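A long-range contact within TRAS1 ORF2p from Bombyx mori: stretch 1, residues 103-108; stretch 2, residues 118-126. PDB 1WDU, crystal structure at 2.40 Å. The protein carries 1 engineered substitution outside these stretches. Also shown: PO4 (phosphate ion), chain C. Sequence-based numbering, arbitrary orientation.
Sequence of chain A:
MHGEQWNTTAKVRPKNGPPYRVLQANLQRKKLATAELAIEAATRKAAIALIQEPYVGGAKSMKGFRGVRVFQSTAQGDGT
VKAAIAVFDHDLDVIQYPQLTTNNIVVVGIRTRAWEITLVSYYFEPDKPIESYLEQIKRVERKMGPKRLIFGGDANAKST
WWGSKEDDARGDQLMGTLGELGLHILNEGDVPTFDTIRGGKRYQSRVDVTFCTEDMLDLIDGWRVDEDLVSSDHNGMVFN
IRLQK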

ATOM      1  N   ASN A 103      -1.999 -10.348  10.235  1.00 41.13           N
ATOM      2  CA  ASN A 103      -1.128  -9.493  11.030  1.00 42.81           C
ATOM      3  C   ASN A 103      -0.203  -8.678  10.133  1.00 41.56           C
ATOM      4  O   ASN A 103       0.467  -7.760  10.607  1.00 42.26           O
ATOM      5  N   ASN A 104      -0.170  -9.010   8.843  1.00 39.35           N
ATOM      6  CA  ASN A 104       0.695  -8.306   7.895  1.00 38.37           C
ATOM      7  C   ASN A 104      -0.044  -7.619   6.758  1.00 37.60           C
ATOM      8  O   ASN A 104       0.510  -6.733   6.103  1.00 37.70           O
ATOM      9  N   ILE A 105      -1.280  -8.034   6.495  1.00 36.23           N
ATOM     10  CA  ILE A 105      -2.044  -7.404   5.431  1.00 34.49           C
ATOM     11  C   ILE A 105      -3.475  -7.115   5.851  1.00 35.51           C
ATOM     12  O   ILE A 105      -4.055  -7.819   6.698  1.00 35.29           O
ATOM     13  N   VAL A 106      -4.024  -6.051   5.276  1.00 33.18           N
ATOM     14  CA  VAL A 106      -5.398  -5.672   5.537  1.00 31.71           C
ATOM     15  C   VAL A 106      -6.004  -5.450   4.148  1.00 30.45           C
ATOM     16  O   VAL A 106      -5.428  -4.769   3.286  1.00 27.70           O
ATOM     17  N   VAL A 107      -7.145  -6.087   3.923  1.00 27.99           N
ATOM     18  CA  VAL A 107      -7.818  -6.021   2.642  1.00 27.78           C
ATOM     19  C   VAL A 107      -9.167  -5.340   2.806  1.00 31.64           C
ATOM     20  O   VAL A 107      -9.970  -5.698   3.686  1.00 29.32           O
ATOM     21  N   VAL A 108      -9.417  -4.363   1.943  1.00 33.20           N
ATOM     22  CA  VAL A 108     -10.661  -3.616   1.991  1.00 36.88           C
ATOM     23  C   VAL A 108     -11.151  -3.254   0.603  1.00 37.91           C
ATOM     24  O   VAL A 108     -10.371  -2.792  -0.231  1.00 38.62           O
ATOM     25  N   THR A 118     -10.798  -3.856  -4.853  1.00 34.88           N
ATOM     26  CA  THR A 118     -10.292  -4.489  -3.645  1.00 32.39           C
ATOM     27  C   THR A 118      -8.906  -3.883  -3.401  1.00 31.25           C
ATOM     28  O   THR A 118      -8.017  -3.967  -4.254  1.00 30.70           O
ATOM     29  N   LEU A 119      -8.735  -3.254  -2.244  1.00 28.47           N
ATOM     30  CA  LEU A 119      -7.472  -2.608  -1.891  1.00 28.07           C
ATOM     31  C   LEU A 119      -6.731  -3.373  -0.816  1.00 26.17           C
ATOM     32  O   LEU A 119      -7.334  -3.969   0.065  1.00 25.89           O
ATOM     33  N   VAL A 120      -5.413  -3.355  -0.876  1.00 25.52           N
ATOM     34  CA  VAL A 120      -4.679  -4.037   0.163  1.00 27.82           C
ATOM     35  C   VAL A 120      -3.428  -3.283   0.565  1.00 25.63           C
ATOM     36  O   VAL A 120      -2.701  -2.764  -0.279  1.00 28.18           O
ATOM     37  N   SER A 121      -3.226  -3.178   1.874  1.00 24.33           N
ATOM     38  CA  SER A 121      -2.053  -2.523   2.423  1.00 25.69           C
ATOM     39  C   SER A 121      -1.301  -3.650   3.117  1.00 26.21           C
ATOM     40  O   SER A 121      -1.884  -4.409   3.889  1.00 26.67           O
ATOM     41  N   TYR A 122      -0.007  -3.753   2.835  1.00 26.90           N
ATOM     42  CA  TYR A 122       0.803  -4.819   3.401  1.00 26.25           C
ATOM     43  C   TYR A 122       2.154  -4.347   3.929  1.00 27.42           C
ATOM     44  O   TYR A 122       2.654  -3.282   3.564  1.00 26.02           O
ATOM     45  N   TYR A 123       2.737  -5.182   4.780  1.00 28.57           N
ATOM     46  CA  TYR A 123       4.043  -4.935   5.371  1.00 28.43           C
ATOM     47  C   TYR A 123       4.721  -6.287   5.665  1.00 28.15           C
ATOM     48  O   TYR A 123       4.191  -7.118   6.402  1.00 26.43           O
ATOM     49  N   PHE A 124       5.891  -6.493   5.068  1.00 27.06           N
ATOM     50  CA  PHE A 124       6.654  -7.721   5.244  1.00 26.44           C
ATOM     51  C   PHE A 124       7.912  -7.408   6.069  1.00 28.35           C
ATOM     52  O   PHE A 124       8.740  -6.586   5.653  1.00 27.31           O
ATOM     53  N   GLU A 125       8.054  -8.050   7.231  1.00 28.00           N
ATOM     54  CA  GLU A 125       9.228  -7.827   8.079  1.00 31.91           C
ATOM     55  C   GLU A 125      10.465  -8.090   7.238  1.00 32.62           C
ATOM     56  O   GLU A 125      10.466  -8.989   6.396  1.00 34.39           O
ATOM     57  N   PRO A 126      11.542  -7.323   7.463  1.00 34.00           N
ATOM     58  CA  PRO A 126      12.782  -7.500   6.705  1.00 36.14           C
ATOM     59  C   PRO A 126      13.557  -8.729   7.184  1.00 37.78           C
ATOM     60  O   PRO A 126      14.422  -9.240   6.469  1.00 37.73           O
TER

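The two stretches form neighbouring antiparallel strands, 105-108 and 118-123, so their side chains alternate between the two faces of the sheet and pack mainly with partners on the same face. Thr118 opens stretch 2 with its CA-to-CB bond sideways to stretch 1 and chi1 in the m well. This rotamer brings its methyl against Val107, with CG2 of Thr118 3.4 Å from CG1 of Val107, whose own chi1 is t.

Leu119 (m, t) lies on the face it shares with Val106, Val108 and Ser121. CB of Leu119 lies 3.3 Å from O of Val108, and the two main chains pair: Val108 N donates to Leu119 O at 2.8 Å, and Leu119 N to Val108 O at 2.6 Å. Val108 itself has an off-well chi1 of 147°.

Val120 turns to the other face, together with Ile105, Val107 and Tyr122. Its chi1 of 28° also falls between wells. Here it bridges two residues of stretch 1: CB of Val120 is 4.3 Å from CG2 of Val107, and CG2 of Val120 is 4.4 Å from CB of Ile105.

At Ser121 (t) the packing returns to the Val106 face, where CB of Ser121 approaches CG1 of Val106 (chi1 p) at 3.8 Å. The contact is through carbon; the Ser121 hydroxyl is hydrogen-bonded elsewhere in the structure.

Tyr122 adopts chi1 p, and its side chain begins close to stretch 1, but its ring extends beyond the contact. CB of Tyr122 therefore makes the contact, 3.7 Å from CG2 of Ile105 (p, t). Tyr123 (t) has its CA-to-CB bond sideways, and its ring extends beyond the contact; OH of Tyr123 donates a 2.7 Å hydrogen bond to O3 of the phosphate ion, probably acquired from the crystallisation liquor.

Phe124 (m) starts away from stretch 1, yet its ring swings back so that CE2 of Phe124 lies 4.4 Å from CG2 of Ile105. The methyl meets the ring at its edge, near the ring plane.

The polar end of the contact centres on Asn104, whose CA-to-CB bond points sideways but whose amide, in the m rotamer, comes nearer to stretch 2. ND2 of Asn104 donates both to Tyr123 O, at 2.9 Å, and to OE2 of Glu125, at 3.0 Å, tying the loop after the strand to stretch 1. Glu125 reaches this position with an off-well chi1 of -25° and chi2 in m. One water donates to OE2 of Glu125 at 3.3 Å and, weakly, to OD1 of Asn104 at 3.5 Å. Pro126, exposed, takes no part.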

ATOM      1  CB  ASN A 103      -0.280 -10.343  11.987  1.00 45.91           C
ATOM      2  CG  ASN A 103      -1.121 -11.104  13.006  1.00 50.19           C
ATOM      3  OD1 ASN A 103      -0.952 -10.930  14.214  1.00 50.88           O
ATOM      4  ND2 ASN A 103      -2.028 -11.954  12.521  1.00 51.37           N
ATOM      5  CB  ASN A 104       1.732  -9.265   7.300  1.00 40.00           C
ATOM      6  CG  ASN A 104       2.715  -9.774   8.331  1.00 43.26           C
ATOM      7  OD1 ASN A 104       2.490 -10.805   8.972  1.00 45.73           O
ATOM      8  ND2 ASN A 104       3.812  -9.038   8.513  1.00 43.01           N
ATOM      9  CB  ILE A 105      -2.103  -8.257   4.121  1.00 34.56           C
ATOM     10  CG1 ILE A 105      -3.115  -9.389   4.276  1.00 33.77           C
ATOM     11  CG2 ILE A 105      -0.718  -8.803   3.755  1.00 30.06           C
ATOM     12  CD1 ILE A 105      -3.429 -10.081   2.963  1.00 34.36           C
ATOM     13  CB  VAL A 106      -5.495  -4.405   6.449  1.00 33.46           C
ATOM     14  CG1 VAL A 106      -4.918  -3.185   5.751  1.00 34.27           C
ATOM     15  CG2 VAL A 106      -6.954  -4.175   6.863  1.00 33.62           C
ATOM     16  CB  VAL A 107      -8.024  -7.445   2.063  1.00 27.26           C
ATOM     17  CG1 VAL A 107      -8.609  -7.364   0.657  1.00 25.78           C
ATOM     18  CG2 VAL A 107      -6.693  -8.209   2.068  1.00 21.74           C
ATOM     19  CB  VAL A 108     -10.474  -2.325   2.818  1.00 36.50           C
ATOM     20  CG1 VAL A 108     -11.350  -1.218   2.280  1.00 37.61           C
ATOM     21  CG2 VAL A 108     -10.795  -2.606   4.278  1.00 35.89           C
ATOM     22  CB  THR A 118     -10.165  -6.015  -3.829  1.00 34.73           C
ATOM     23  OG1 THR A 118     -11.440  -6.555  -4.196  1.00 38.57           O
ATOM     24  CG2 THR A 118      -9.697  -6.682  -2.533  1.00 35.27           C
ATOM     25  CB  LEU A 119      -7.717  -1.197  -1.353  1.00 27.12           C
ATOM     26  CG  LEU A 119      -8.304  -0.129  -2.260  1.00 27.64           C
ATOM     27  CD1 LEU A 119      -8.735   1.053  -1.405  1.00 24.72           C
ATOM     28  CD2 LEU A 119      -7.269   0.283  -3.303  1.00 26.85           C
ATOM     29  CB  VAL A 120      -4.357  -5.511  -0.245  1.00 26.58           C
ATOM     30  CG1 VAL A 120      -4.267  -5.621  -1.729  1.00 29.00           C
ATOM     31  CG2 VAL A 120      -3.071  -5.988   0.432  1.00 23.74           C
ATOM     32  CB  SER A 121      -2.438  -1.432   3.432  1.00 25.70           C
ATOM     33  OG  SER A 121      -1.279  -0.779   3.937  1.00 21.33           O
ATOM     34  CB  TYR A 122       1.053  -5.887   2.341  1.00 22.11           C
ATOM     35  CG  TYR A 122       1.947  -5.416   1.208  1.00 23.46           C
ATOM     36  CD1 TYR A 122       1.411  -4.909   0.020  1.00 20.82           C
ATOM     37  CD2 TYR A 122       3.341  -5.480   1.324  1.00 24.26           C
ATOM     38  CE1 TYR A 122       2.236  -4.489  -1.025  1.00 18.30           C
ATOM     39  CE2 TYR A 122       4.176  -5.054   0.290  1.00 23.76           C
ATOM     40  CZ  TYR A 122       3.619  -4.563  -0.881  1.00 21.77           C
ATOM     41  OH  TYR A 122       4.462  -4.157  -1.893  1.00 19.69           O
ATOM     42  CB  TYR A 123       3.910  -4.117   6.654  1.00 26.24           C
ATOM     43  CG  TYR A 123       5.232  -3.932   7.364  1.00 29.13           C
ATOM     44  CD1 TYR A 123       5.594  -4.755   8.431  1.00 30.27           C
ATOM     45  CD2 TYR A 123       6.149  -2.978   6.930  1.00 28.03           C
ATOM     46  CE1 TYR A 123       6.832  -4.634   9.042  1.00 30.96           C
ATOM     47  CE2 TYR A 123       7.386  -2.849   7.529  1.00 28.00           C
ATOM     48  CZ  TYR A 123       7.724  -3.680   8.585  1.00 31.02           C
ATOM     49  OH  TYR A 123       8.953  -3.556   9.179  1.00 32.48           O
ATOM     50  CB  PHE A 124       7.061  -8.275   3.869  1.00 23.55           C
ATOM     51  CG  PHE A 124       5.896  -8.514   2.921  1.00 23.04           C
ATOM     52  CD1 PHE A 124       6.109  -8.554   1.547  1.00 17.58           C
ATOM     53  CD2 PHE A 124       4.592  -8.700   3.406  1.00 21.98           C
ATOM     54  CE1 PHE A 124       5.056  -8.774   0.666  1.00 18.42           C
ATOM     55  CE2 PHE A 124       3.527  -8.920   2.537  1.00 19.77           C
ATOM     56  CZ  PHE A 124       3.763  -8.957   1.156  1.00 22.43           C
ATOM     57  CB  GLU A 125       9.260  -8.795   9.262  1.00 34.12           C
ATOM     58  CG  GLU A 125       7.918  -9.337   9.685  1.00 39.07           C
ATOM     59  CD  GLU A 125       7.120  -8.322  10.435  1.00 42.42           C
ATOM     60  OE1 GLU A 125       7.719  -7.311  10.876  1.00 41.86           O
ATOM     61  OE2 GLU A 125       5.898  -8.545  10.591  1.00 44.39           O
ATOM     62  CB  PRO A 126      13.540  -6.212   6.996  1.00 34.71           C
ATOM     63  CG  PRO A 126      13.202  -5.992   8.440  1.00 35.12           C
ATOM     64  CD  PRO A 126      11.695  -6.247   8.461  1.00 35.18           C
TER
HETATM   65  P   PO4 C 249      10.886  -0.866   8.456  1.00 76.15           P
HETATM   66  O1  PO4 C 249      11.855  -1.571   9.470  1.00 75.93           O
HETATM   67  O2  PO4 C 249      11.463   0.389   7.841  1.00 75.78           O
HETATM   68  O3  PO4 C 249      10.300  -1.884   7.464  1.00 75.48           O
HETATM   69  O4  PO4 C 249       9.688  -0.428   9.321  1.00 75.70           O
HETATM   70  O   HOH W   1       4.672 -11.396  11.585  1.00 37.71           O